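Local coordinates for Dph2 (Pyrococcus horikoshii, PDB 3LZD), which transfers the 3-amino-3-carboxypropyl group of S-adenosylmethionine to a histidine of elongation factor 2, the first step of diphthamide biosynthesis, using a [4Fe-4S] cluster, at residues V135-A140 with I164-E169; I214-F219 with I235-K240. All blocks are in the same frame, centred on the assembly; numbering follows the deposited sequence.

Contact 1: residues V135-A140 with I164-E169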
loop_
_atom_site.group_PDB
_atom_site.type_symbol
_atom_site.label_atom_id
_atom_site.label_comp_id
_atom_site.label_asym_id
_atom_site.label_seq_id
_atom_site.Cartn_x
_atom_site.Cartn_y
_atom_site.Cartn_z
ATOM N N VAL A 135 -21.663 13.480 21.874
ATOM C CA VAL A 135 -22.946 14.112 21.601
ATOM C C VAL A 135 -24.228 13.320 21.898
ATOM O O VAL A 135 -24.418 12.195 21.423
ATOM C CB VAL A 135 -23.014 14.625 20.150
ATOM C CG1 VAL A 135 -22.914 13.453 19.165
ATOM C CG2 VAL A 135 -24.321 15.396 19.946
ATOM N N SER A 136 -25.109 13.922 22.697
ATOM C CA SER A 136 -26.399 13.299 23.014
ATOM C C SER A 136 -27.291 13.520 21.794
ATOM O O SER A 136 -27.383 14.634 21.295
ATOM C CB SER A 136 -27.030 13.969 24.225
ATOM O OG SER A 136 -28.368 13.540 24.370
ATOM N N VAL A 137 -27.954 12.477 21.315
ATOM C CA VAL A 137 -28.784 12.636 20.123
ATOM C C VAL A 137 -30.263 13.008 20.340
ATOM O O VAL A 137 -30.932 13.459 19.411
ATOM C CB VAL A 137 -28.751 11.348 19.252
ATOM C CG1 VAL A 137 -27.309 10.868 19.088
ATOM C CG2 VAL A 137 -29.631 10.264 19.877
ATOM N N VAL A 138 -30.771 12.829 21.551
ATOM C CA VAL A 138 -32.179 13.109 21.804
ATOM C C VAL A 138 -32.683 14.504 21.426
ATOM O O VAL A 138 -33.687 14.622 20.729
ATOM C CB VAL A 138 -32.537 12.809 23.264
ATOM C CG1 VAL A 138 -34.020 13.062 23.496
ATOM C CG2 VAL A 138 -32.198 11.356 23.576
ATOM N N GLU A 139 -31.995 15.552 21.861
ATOM C CA GLU A 139 -32.424 16.913 21.532
ATOM C C GLU A 139 -32.688 17.074 20.032
ATOM O O GLU A 139 -33.692 17.660 19.634
ATOM C CB GLU A 139 -31.376 17.933 21.986
ATOM N N ALA A 140 -31.808 16.524 19.204
ATOM C CA ALA A 140 -31.971 16.644 17.760
ATOM C C ALA A 140 -33.177 15.879 17.225
ATOM O O ALA A 140 -33.723 16.236 16.182
ATOM C CB ALA A 140 -30.699 16.207 17.044
ATOM N N ILE A 164 -23.500 4.766 18.363
ATOM C CA ILE A 164 -24.175 3.519 18.728
ATOM C C ILE A 164 -24.606 3.407 20.189
ATOM O O ILE A 164 -25.657 2.843 20.484
ATOM C CB ILE A 164 -23.295 2.280 18.322
ATOM C CG1 ILE A 164 -24.156 1.015 18.256
ATOM C CG2 ILE A 164 -22.152 2.098 19.289
ATOM C CD1 ILE A 164 -25.126 0.983 17.074
ATOM N N HIS A 165 -23.812 3.956 21.100
ATOM C CA HIS A 165 -24.151 3.911 22.513
ATOM C C HIS A 165 -25.378 4.769 22.768
ATOM O O HIS A 165 -26.025 4.621 23.787
ATOM C CB HIS A 165 -22.990 4.429 23.364
ATOM C CG HIS A 165 -22.530 5.803 22.980
ATOM N ND1 HIS A 165 -22.076 6.105 21.714
ATOM C CD2 HIS A 165 -22.463 6.956 23.689
ATOM C CE1 HIS A 165 -21.746 7.384 21.659
ATOM N NE2 HIS A 165 -21.972 7.923 22.845
ATOM N N GLN A 166 -25.699 5.659 21.833
ATOM C CA GLN A 166 -26.856 6.535 21.988
ATOM C C GLN A 166 -28.165 5.943 21.457
ATOM O O GLN A 166 -29.230 6.527 21.642
ATOM C CB GLN A 166 -26.590 7.873 21.290
ATOM C CG GLN A 166 -25.547 8.757 21.967
ATOM C CD GLN A 166 -26.126 9.622 23.066
ATOM O OE1 GLN A 166 -27.208 10.201 22.915
ATOM N NE2 GLN A 166 -25.399 9.740 24.170
ATOM N N LEU A 167 -28.096 4.777 20.823
ATOM C CA LEU A 167 -29.290 4.152 20.262
ATOM C C LEU A 167 -30.351 3.786 21.303
ATOM O O LEU A 167 -31.551 3.892 21.031
ATOM C CB LEU A 167 -28.896 2.918 19.458
ATOM C CG LEU A 167 -29.659 2.698 18.160
ATOM C CD1 LEU A 167 -29.577 3.956 17.298
ATOM C CD2 LEU A 167 -29.069 1.502 17.418
ATOM N N LYS A 168 -29.921 3.361 22.489
ATOM C CA LYS A 168 -30.863 3.008 23.556
ATOM C C LYS A 168 -31.719 4.219 23.940
ATOM O O LYS A 168 -32.932 4.100 24.121
ATOM C CB LYS A 168 -30.120 2.498 24.804
ATOM N N GLU A 169 -31.078 5.378 24.059
ATOM C CA GLU A 169 -31.766 6.610 24.418
ATOM C C GLU A 169 -32.708 7.047 23.297
ATOM O O GLU A 169 -33.841 7.453 23.546
ATOM C CB GLU A 169 -30.752 7.716 24.686
ATOM C CG GLU A 169 -31.169 8.651 25.801
ATOM C CD GLU A 169 -30.106 8.767 26.873
ATOM O OE1 GLU A 169 -29.504 7.727 27.223
ATOM O OE2 GLU A 169 -29.883 9.894 27.367
#
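Q166 and V137 form the centre of a surface contact in an alpha/beta domain, with V138 and E169 beside them. It joins the N-terminal parts of helices 138-143 and 167-176, together with the residues leading into them; helix 167-176 is the connecting helix of a beta-alpha-beta unit between the parallel strands 154-159 and 180-182. One polar bond crosses the interface. The backbone N of V137 gives its hydrogen to OE1 of Q166 at 2.9 Å, with an N-H...O angle of 159°. The donor does not lie on a lone pair; it comes in 45° off the plane of the amide. The bend at chi2 (-86°) turns the terminal amide of Q166 across the extended backbone of V135 and S136. There its carbon CD comes to 3.5 Å from the O of V135, and OE1 also sits 3.2 Å from CA of S136. The amide thus lies against the main chain of these two residues as well as being bonded to the next one.

Apolar contacts flank this bond. The side chains of V137 and Q166 run antiparallel alongside one another, and CG1 of V137 touches CB of Q166 at 3.8 Å; V137 also rests on A170, one turn further along helix 167-176. On the far side of Q166 from V137, the ring of H165 lies beside its aliphatic part, with CG of Q166 3.8 Å above one ring face, nearer the ring's edge than its centre. H165 in turn meets the rings of H39 and F132. Toward the solvent, V138 lies crosswise to E169. V138 also leans on F173, and its CG2 reaches CG of E169 at 3.7 Å.

Contact 2: residues I214-F219 with I235-K240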
loop_
_atom_site.group_PDB
_atom_site.type_symbol
_atom_site.label_atom_id
_atom_site.label_comp_id
_atom_site.label_asym_id
_atom_site.label_seq_id
_atom_site.Cartn_x
_atom_site.Cartn_y
_atom_site.Cartn_z
ATOM N N ILE A 214 -29.445 8.421 12.208
ATOM C CA ILE A 214 -28.891 9.430 13.110
ATOM C C ILE A 214 -27.401 9.578 12.822
ATOM O O ILE A 214 -26.622 8.649 13.057
ATOM C CB ILE A 214 -29.044 9.030 14.589
ATOM C CG1 ILE A 214 -30.514 8.794 14.915
ATOM C CG2 ILE A 214 -28.453 10.131 15.484
ATOM C CD1 ILE A 214 -30.759 8.341 16.346
ATOM N N GLY A 215 -27.008 10.736 12.305
ATOM C CA GLY A 215 -25.607 10.968 12.005
ATOM C C GLY A 215 -25.376 12.105 11.027
ATOM O O GLY A 215 -26.316 12.724 10.538
ATOM N N SER A 216 -24.112 12.384 10.749
ATOM C CA SER A 216 -23.746 13.437 9.810
ATOM C C SER A 216 -23.352 12.792 8.485
ATOM O O SER A 216 -23.189 11.573 8.394
ATOM C CB SER A 216 -22.554 14.233 10.354
ATOM O OG SER A 216 -22.868 14.787 11.620
ATOM N N GLY A 217 -23.202 13.602 7.450
ATOM C CA GLY A 217 -22.777 13.038 6.183
ATOM C C GLY A 217 -23.876 12.407 5.365
ATOM O O GLY A 217 -24.915 11.976 5.900
ATOM N N ILE A 218 -23.628 12.323 4.063
ATOM C CA ILE A 218 -24.617 11.784 3.145
ATOM C C ILE A 218 -24.375 10.369 2.647
ATOM O O ILE A 218 -25.308 9.718 2.179
ATOM C CB ILE A 218 -24.766 12.715 1.910
ATOM C CG1 ILE A 218 -25.790 12.143 0.916
ATOM C CG2 ILE A 218 -23.421 12.870 1.226
ATOM C CD1 ILE A 218 -27.165 11.812 1.522
ATOM N N PHE A 219 -23.150 9.869 2.747
ATOM C CA PHE A 219 -22.926 8.535 2.224
ATOM C C PHE A 219 -23.810 7.467 2.839
ATOM O O PHE A 219 -24.508 6.743 2.116
ATOM C CB PHE A 219 -21.467 8.086 2.335
ATOM C CG PHE A 219 -21.149 6.911 1.424
ATOM C CD1 PHE A 219 -20.963 7.109 0.059
ATOM C CD2 PHE A 219 -21.146 5.603 1.914
ATOM C CE1 PHE A 219 -20.782 6.023 -0.813
ATOM C CE2 PHE A 219 -20.968 4.509 1.059
ATOM C CZ PHE A 219 -20.786 4.720 -0.311
ATOM N N ILE A 235 -30.977 12.581 10.403
ATOM C CA ILE A 235 -30.933 13.697 11.342
ATOM C C ILE A 235 -29.534 13.812 11.933
ATOM O O ILE A 235 -29.029 12.863 12.553
ATOM C CB ILE A 235 -31.954 13.518 12.476
ATOM C CG1 ILE A 235 -33.377 13.712 11.916
ATOM C CG2 ILE A 235 -31.670 14.512 13.591
ATOM C CD1 ILE A 235 -34.491 13.556 12.936
ATOM N N ASP A 236 -28.909 14.971 11.716
ATOM C CA ASP A 236 -27.565 15.266 12.212
ATOM C C ASP A 236 -27.701 15.657 13.686
ATOM O O ASP A 236 -28.382 16.622 14.019
ATOM C CB ASP A 236 -26.966 16.413 11.385
ATOM C CG ASP A 236 -25.545 16.792 11.812
ATOM O OD1 ASP A 236 -24.701 16.963 10.909
ATOM O OD2 ASP A 236 -25.276 16.944 13.028
ATOM N N PRO A 237 -27.051 14.904 14.591
ATOM C CA PRO A 237 -27.131 15.198 16.025
ATOM C C PRO A 237 -26.463 16.496 16.475
ATOM O O PRO A 237 -26.778 17.022 17.534
ATOM C CB PRO A 237 -26.501 13.961 16.663
ATOM C CG PRO A 237 -25.439 13.587 15.650
ATOM C CD PRO A 237 -26.175 13.745 14.332
ATOM N N TYR A 238 -25.549 17.015 15.672
ATOM C CA TYR A 238 -24.867 18.250 16.019
ATOM C C TYR A 238 -25.615 19.505 15.572
ATOM O O TYR A 238 -25.810 20.427 16.355
ATOM C CB TYR A 238 -23.460 18.272 15.423
ATOM C CG TYR A 238 -22.551 17.181 15.928
ATOM C CD1 TYR A 238 -22.491 15.939 15.289
ATOM C CD2 TYR A 238 -21.731 17.396 17.032
ATOM C CE1 TYR A 238 -21.630 14.945 15.740
ATOM C CE2 TYR A 238 -20.869 16.418 17.490
ATOM C CZ TYR A 238 -20.825 15.195 16.842
ATOM O OH TYR A 238 -19.990 14.214 17.315
ATOM N N THR A 239 -26.024 19.539 14.310
ATOM C CA THR A 239 -26.735 20.691 13.760
ATOM C C THR A 239 -28.252 20.606 13.920
ATOM O O THR A 239 -28.946 21.616 13.803
ATOM C CB THR A 239 -26.453 20.833 12.275
ATOM O OG1 THR A 239 -26.862 19.636 11.610
ATOM C CG2 THR A 239 -24.974 21.059 12.029
ATOM N N LYS A 240 -28.754 19.398 14.173
ATOM C CA LYS A 240 -30.180 19.151 14.324
ATOM C C LYS A 240 -30.869 19.311 12.976
ATOM O O LYS A 240 -32.091 19.373 12.898
ATOM C CB LYS A 240 -30.797 20.115 15.336
ATOM C CG LYS A 240 -30.268 19.956 16.757
ATOM C CD LYS A 240 -30.808 21.036 17.678
ATOM C CE LYS A 240 -30.185 20.934 19.063
ATOM N NZ LYS A 240 -30.495 22.111 19.925
HETATM O O HOH W 1 -24.821 16.305 8.038
#
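This is a strand-end contact at the carboxyl edge of a mixed alpha/beta sheet, where the neighbouring parallel strands 210-214 and 231-235, linked by helix 219-228 in a beta-alpha-beta crossover, run into their following loops. I214 and I235 form a parallel bridge with their side chains on the same face, the one on which I235 packs against A140 and L141 of helix 138-143. The pairing runs on past the strands: N of G215 donates to O of I235 at 2.9 Å and 157°. One residue further, CA of D236 makes a CA-H...O contact with O of G215 at 3.3 Å. G215 adopts backbone angles that call for glycine, and its CA lies 3.7 Å from CD of P237, which packs over the departing chain.

D236 organises the polar side. With CG anti to the backbone N (chi1 -179°), its carboxylate is shared between two tasks. OD2 closes an Asx turn by accepting from N of Y238 at 2.7 Å, nearly along the C-O axis. It completes an Asx motif by also accepting from N of T239, which approaches from above the carboxylate plane. This double grip fixes the carboxylate over the start of the 237-239 turn and leaves OD1 facing the other loop. OG of S216 makes a weak hydrogen bond to OD1 of D236 at 2.9 Å. A bridging water donates to OD1 of D236 at 2.9 Å and accepts from N of G217 at 3.2 Å.

The contacts follow one another along the chain, contact 1 closing at 169 before contact 2 opens at 214, and their centres lie 12 Å apart on one side of the chain's centre. Both belong to the domain built on the mixed sheet of strands 180-182, 154-159, 210-214, 231-235 and 242-244. They touch directly: CG1 of V135 meets OH of Y238 at 3.5 Å, while A140 packs against I235 and K240. Helix 138-143 lies between helix 167-176 and the end of strand 231-235 with its following loop, touching the one through V138 and the other through A140. Both contacts lie away from the cluster-binding cysteines and join helices, strand ends and loops of one domain.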